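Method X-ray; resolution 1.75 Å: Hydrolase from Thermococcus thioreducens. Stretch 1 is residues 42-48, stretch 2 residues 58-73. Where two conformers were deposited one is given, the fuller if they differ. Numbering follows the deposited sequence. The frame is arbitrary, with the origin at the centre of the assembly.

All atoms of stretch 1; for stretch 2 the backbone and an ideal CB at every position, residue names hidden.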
# COMPACT_ATOMS: atom_id res chain seq x y z
N GLU A 42 14.75 -1.82 8.52
CA GLU A 42 15.02 -0.52 7.97
C GLU A 42 15.41 -0.58 6.49
O GLU A 42 15.14 0.39 5.79
CB GLU A 42 16.06 0.29 8.75
CG GLU A 42 17.50 -0.24 8.73
CD GLU A 42 17.89 -1.06 9.97
OE1 GLU A 42 16.99 -1.67 10.62
OE2 GLU A 42 19.12 -1.11 10.25
N TRP A 43 16.02 -1.69 6.03
CA TRP A 43 16.42 -1.83 4.61
C TRP A 43 15.19 -1.86 3.72
O TRP A 43 15.20 -1.21 2.70
CB TRP A 43 17.24 -3.09 4.33
CG TRP A 43 18.50 -3.17 5.07
CD1 TRP A 43 19.20 -2.14 5.67
CD2 TRP A 43 19.30 -4.33 5.23
NE1 TRP A 43 20.37 -2.62 6.22
CE2 TRP A 43 20.46 -3.95 5.97
CE3 TRP A 43 19.16 -5.66 4.82
CZ2 TRP A 43 21.45 -4.86 6.31
CZ3 TRP A 43 20.15 -6.58 5.15
CH2 TRP A 43 21.28 -6.18 5.91
N VAL A 44 14.17 -2.60 4.14
CA VAL A 44 12.91 -2.68 3.41
C VAL A 44 12.25 -1.30 3.30
O VAL A 44 11.80 -0.85 2.23
CB VAL A 44 11.92 -3.66 4.09
CG1 VAL A 44 10.58 -3.68 3.33
CG2 VAL A 44 12.47 -5.09 4.16
N ARG A 45 12.11 -0.66 4.45
CA ARG A 45 11.50 0.67 4.54
C ARG A 45 12.22 1.70 3.73
O ARG A 45 11.62 2.44 2.97
CB ARG A 45 11.42 1.11 6.03
CG ARG A 45 10.42 0.30 6.81
CD ARG A 45 10.18 0.86 8.19
NE ARG A 45 11.42 1.07 8.95
CZ ARG A 45 11.86 0.32 9.98
NH1 ARG A 45 11.20 -0.72 10.46
NH2 ARG A 45 13.00 0.65 10.56
N GLU A 46 13.52 1.79 3.95
CA GLU A 46 14.32 2.83 3.31
C GLU A 46 14.42 2.66 1.81
O GLU A 46 14.39 3.63 1.08
CB GLU A 46 15.72 2.83 3.92
CG GLU A 46 16.71 3.85 3.39
CD GLU A 46 16.23 5.29 3.52
OE1 GLU A 46 15.29 5.60 4.29
OE2 GLU A 46 16.79 6.10 2.78
N LEU A 47 14.53 1.42 1.35
CA LEU A 47 14.70 1.14 -0.06
C LEU A 47 13.41 1.47 -0.79
O LEU A 47 13.44 2.08 -1.85
CB LEU A 47 15.14 -0.32 -0.24
CG LEU A 47 15.45 -0.78 -1.67
CD1 LEU A 47 16.51 0.13 -2.25
CD2 LEU A 47 15.92 -2.22 -1.74
N ARG A 48 12.27 1.12 -0.19
CA ARG A 48 10.98 1.43 -0.77
C ARG A 48 10.74 2.95 -0.76
O ARG A 48 10.27 3.50 -1.74
CB ARG A 48 9.84 0.71 -0.02
CG ARG A 48 8.55 0.70 -0.81
CD ARG A 48 7.34 0.36 0.04
NE ARG A 48 7.27 -1.05 0.38
CZ ARG A 48 7.43 -1.56 1.61
NH1 ARG A 48 7.72 -0.80 2.61
NH2 ARG A 48 7.29 -2.87 1.84
N UNK A 58 9.76 -6.31 -6.71
CA UNK A 58 10.98 -5.64 -7.16
C UNK A 58 11.82 -5.22 -5.98
O UNK A 58 13.02 -5.32 -6.04
CB UNK A 58 10.65 -4.42 -8.03
N UNK A 59 11.18 -4.77 -4.92
CA UNK A 59 11.93 -4.41 -3.71
C UNK A 59 12.58 -5.69 -3.18
O UNK A 59 13.73 -5.64 -2.81
CB UNK A 59 11.03 -3.77 -2.66
N UNK A 60 11.84 -6.81 -3.16
CA UNK A 60 12.37 -8.09 -2.67
C UNK A 60 13.59 -8.47 -3.50
O UNK A 60 14.66 -8.83 -2.96
CB UNK A 60 11.31 -9.19 -2.73
N UNK A 61 13.47 -8.38 -4.82
CA UNK A 61 14.58 -8.68 -5.71
C UNK A 61 15.87 -7.91 -5.46
O UNK A 61 16.96 -8.50 -5.41
CB UNK A 61 14.13 -8.42 -7.15
N UNK A 62 15.72 -6.60 -5.25
CA UNK A 62 16.79 -5.72 -4.91
C UNK A 62 17.46 -6.21 -3.61
O UNK A 62 18.64 -6.31 -3.56
CB UNK A 62 16.27 -4.29 -4.77
N UNK A 63 16.66 -6.52 -2.61
CA UNK A 63 17.22 -6.92 -1.30
C UNK A 63 17.96 -8.22 -1.31
O UNK A 63 18.93 -8.42 -0.53
CB UNK A 63 16.10 -7.02 -0.26
N UNK A 64 17.49 -9.12 -2.15
CA UNK A 64 18.13 -10.43 -2.36
C UNK A 64 19.53 -10.26 -2.92
O UNK A 64 20.55 -10.74 -2.33
CB UNK A 64 17.29 -11.30 -3.30
N UNK A 65 19.62 -9.52 -3.99
CA UNK A 65 20.90 -9.24 -4.65
C UNK A 65 21.79 -8.48 -3.71
O UNK A 65 22.97 -8.85 -3.54
CB UNK A 65 20.70 -8.45 -5.95
N UNK A 66 21.25 -7.47 -3.03
CA UNK A 66 22.11 -6.67 -2.15
C UNK A 66 22.67 -7.54 -1.03
O UNK A 66 23.84 -7.42 -0.70
CB UNK A 66 21.34 -5.49 -1.57
N UNK A 67 21.83 -8.35 -0.44
CA UNK A 67 22.25 -9.21 0.70
C UNK A 67 23.15 -10.35 0.25
O UNK A 67 24.03 -10.78 1.01
CB UNK A 67 21.03 -9.79 1.41
N UNK A 68 22.96 -10.84 -0.99
CA UNK A 68 23.92 -11.81 -1.55
C UNK A 68 25.30 -11.27 -1.63
O UNK A 68 26.27 -12.05 -1.55
CB UNK A 68 23.49 -12.26 -2.95
N UNK A 69 25.40 -9.96 -1.87
CA UNK A 69 26.68 -9.29 -2.03
C UNK A 69 27.34 -9.05 -0.66
O UNK A 69 28.49 -8.66 -0.61
CB UNK A 69 26.49 -7.97 -2.78
N UNK A 70 26.62 -9.22 0.43
CA UNK A 70 27.21 -8.96 1.75
C UNK A 70 27.37 -7.48 2.13
O UNK A 70 27.94 -7.20 3.21
CB UNK A 70 28.59 -9.63 1.81
N UNK A 71 26.88 -6.56 1.29
CA UNK A 71 27.02 -5.09 1.51
C UNK A 71 25.65 -4.37 1.46
O UNK A 71 25.55 -3.24 0.95
CB UNK A 71 27.95 -4.49 0.46
N UNK A 72 24.60 -5.03 1.96
CA UNK A 72 23.25 -4.49 1.82
C UNK A 72 23.13 -3.10 2.44
O UNK A 72 22.63 -2.14 1.82
CB UNK A 72 22.23 -5.44 2.46
N UNK A 73 23.66 -2.98 3.65
CA UNK A 73 23.62 -1.67 4.30
C UNK A 73 24.19 -0.55 3.47
O UNK A 73 23.52 0.48 3.29
CB UNK A 73 24.38 -1.73 5.63

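Position 58 lies in the helix, and its ideal CB has nothing of stretch 1 within 5.5 Å. Many residues would suit, polar or charged ones among them. It is Lys-58.

Position 59 points toward stretch 1. Its ideal CB is 5.2 Å from Leu-47 CD2 and 5.3 Å from Arg-48 CB. That leaves room for a medium apolar side chain, such as valine, leucine or isoleucine. It is Val-59, with chi1 t. Val-59 CG1 lies 4.2 Å from Leu-47 CD2, and Val-59 CG2 lies 4.3 Å from Arg-48 CG, so the two methyls meet different neighbours.

Positions 60 and 61 do not reach stretch 1, and many residues would suit. They are Ser-60 and Glu-61, whose polar atoms find hydrogen bonds outside this contact.

Position 62 points toward stretch 1, where Leu-47 CD2 is close. The ideal CB is already 3.7 Å from it. A small residue suits best: alanine, perhaps glycine or serine. It is Ala-62, and its CB packs against Leu-47 CD2 at 3.7 Å.

Position 63 also points toward stretch 1, but its ideal CB is 5.0 Å from Leu-47 CD2. Trp-43, Val-44 and Leu-47 offer an apolar surface here. Leucine, isoleucine or methionine would fit. It is Leu-63, with chi1 m and chi2 t. Leu-63 CD1 meets Val-44 CG2 at 3.8 Å. Leu-63 CD2 lies 3.8 Å from Trp-43 CB and 3.8 Å from Leu-47 CD2.

Positions 64 and 65 are out of reach, so the choice is open. They are Ile-64 and Leu-65.

Position 66 points toward stretch 1 with nothing within 5.5 Å of its ideal CB. A long apolar or aromatic side chain could bridge the gap to Leu-47. It is Phe-66, with chi1 m. Phe-66 CE2 comes to 4.2 Å from Leu-47 CD1. Leu-47 thus sits as a knob among Val-59, Ala-62, Leu-63 and Phe-66.

Position 67 points sideways, its ideal CB 5.0 Å from Trp-43 CZ3. Small or medium residues are plausible. It is Ala-67, which makes no contact within 4.5 Å.

Positions 68 and 69 are out of reach and accept many residues. They are Leu-68 and Ser-69. Ser-69 OG donates to Phe-66 O at 2.6 Å.

Position 70 has phi 76°, which favours glycine; asparagine is a lesser option. It is Gly-70, in a Schellman motif.

Position 71 points away and is an N-cap, where serine, threonine, aspartate or asparagine is common. It is Arg-71. Arg-71 N donates to Ser-69 OG at 3.2 Å.

Position 72 faces the indole of Trp-43. The ideal CB is 3.6 Å from Trp-43 CZ3, so a small residue suits. It is Ala-72, whose CB makes a CH-pi contact over the six-membered ring, 3.7 Å from its centroid.

Position 73 points sideways, its ideal CB 4.1 Å from Trp-43 NE1. That donor invites glutamate, glutamine or another acceptor, although Glu-42 disfavours a negative charge. It is Glu-73. Trp-43 NE1 donates to Glu-73 OE1 at 3.2 Å, nearly straight at 176°. The price is Glu-42 OE2, a like charge 4.1 Å from Glu-73 OE1.

Stretch 2 58-73: KVSEALILFALSGRAE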
# COMPACT_ATOMS: atom_id res chain seq x y z
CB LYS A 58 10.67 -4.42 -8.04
CG LYS A 58 9.87 -4.72 -9.30
CD LYS A 58 10.65 -5.69 -10.13
CE LYS A 58 9.89 -6.22 -11.34
NZ LYS A 58 9.18 -5.16 -12.09
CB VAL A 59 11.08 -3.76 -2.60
CG1 VAL A 59 11.94 -3.42 -1.34
CG2 VAL A 59 10.45 -2.45 -3.07
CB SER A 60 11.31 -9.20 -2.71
OG SER A 60 10.17 -8.91 -1.90
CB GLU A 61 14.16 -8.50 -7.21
CG GLU A 61 15.26 -8.89 -8.17
CD GLU A 61 14.78 -8.65 -9.66
OE1 GLU A 61 13.61 -8.38 -9.84
OE2 GLU A 61 15.58 -8.74 -10.58
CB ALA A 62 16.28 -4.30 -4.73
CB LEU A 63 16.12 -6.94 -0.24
CG LEU A 63 15.64 -5.54 0.16
CD1 LEU A 63 14.35 -5.67 0.89
CD2 LEU A 63 16.68 -4.77 0.99
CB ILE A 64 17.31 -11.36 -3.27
CG1 ILE A 64 16.03 -11.76 -2.59
CG2 ILE A 64 18.11 -12.63 -3.62
CD1 ILE A 64 14.99 -12.30 -3.56
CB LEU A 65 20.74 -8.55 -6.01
CG LEU A 65 20.06 -9.45 -7.10
CD1 LEU A 65 19.59 -8.66 -8.33
CD2 LEU A 65 20.99 -10.55 -7.58
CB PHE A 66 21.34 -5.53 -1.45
CG PHE A 66 20.99 -4.32 -2.35
CD1 PHE A 66 21.31 -4.29 -3.67
CD2 PHE A 66 20.40 -3.20 -1.78
CE1 PHE A 66 20.99 -3.17 -4.47
CE2 PHE A 66 20.11 -2.06 -2.57
CZ PHE A 66 20.38 -2.09 -3.91
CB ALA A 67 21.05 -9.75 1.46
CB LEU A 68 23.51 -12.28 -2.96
CG LEU A 68 22.48 -13.43 -3.03
CD1 LEU A 68 22.12 -13.72 -4.49
CD2 LEU A 68 23.09 -14.66 -2.37
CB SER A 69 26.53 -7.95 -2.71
OG SER A 69 26.11 -6.96 -1.79
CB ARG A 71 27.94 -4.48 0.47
CG ARG A 71 29.27 -5.18 0.31
CD ARG A 71 30.29 -4.36 -0.45
NE ARG A 71 29.91 -4.25 -1.84
CZ ARG A 71 29.37 -3.19 -2.45
NH1 ARG A 71 29.17 -2.02 -1.81
NH2 ARG A 71 29.06 -3.29 -3.75
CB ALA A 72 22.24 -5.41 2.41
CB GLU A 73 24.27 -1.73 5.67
CG GLU A 73 24.15 -0.41 6.40
CD GLU A 73 23.68 -0.67 7.79
OE1 GLU A 73 22.47 -1.01 7.93
OE2 GLU A 73 24.55 -0.62 8.69
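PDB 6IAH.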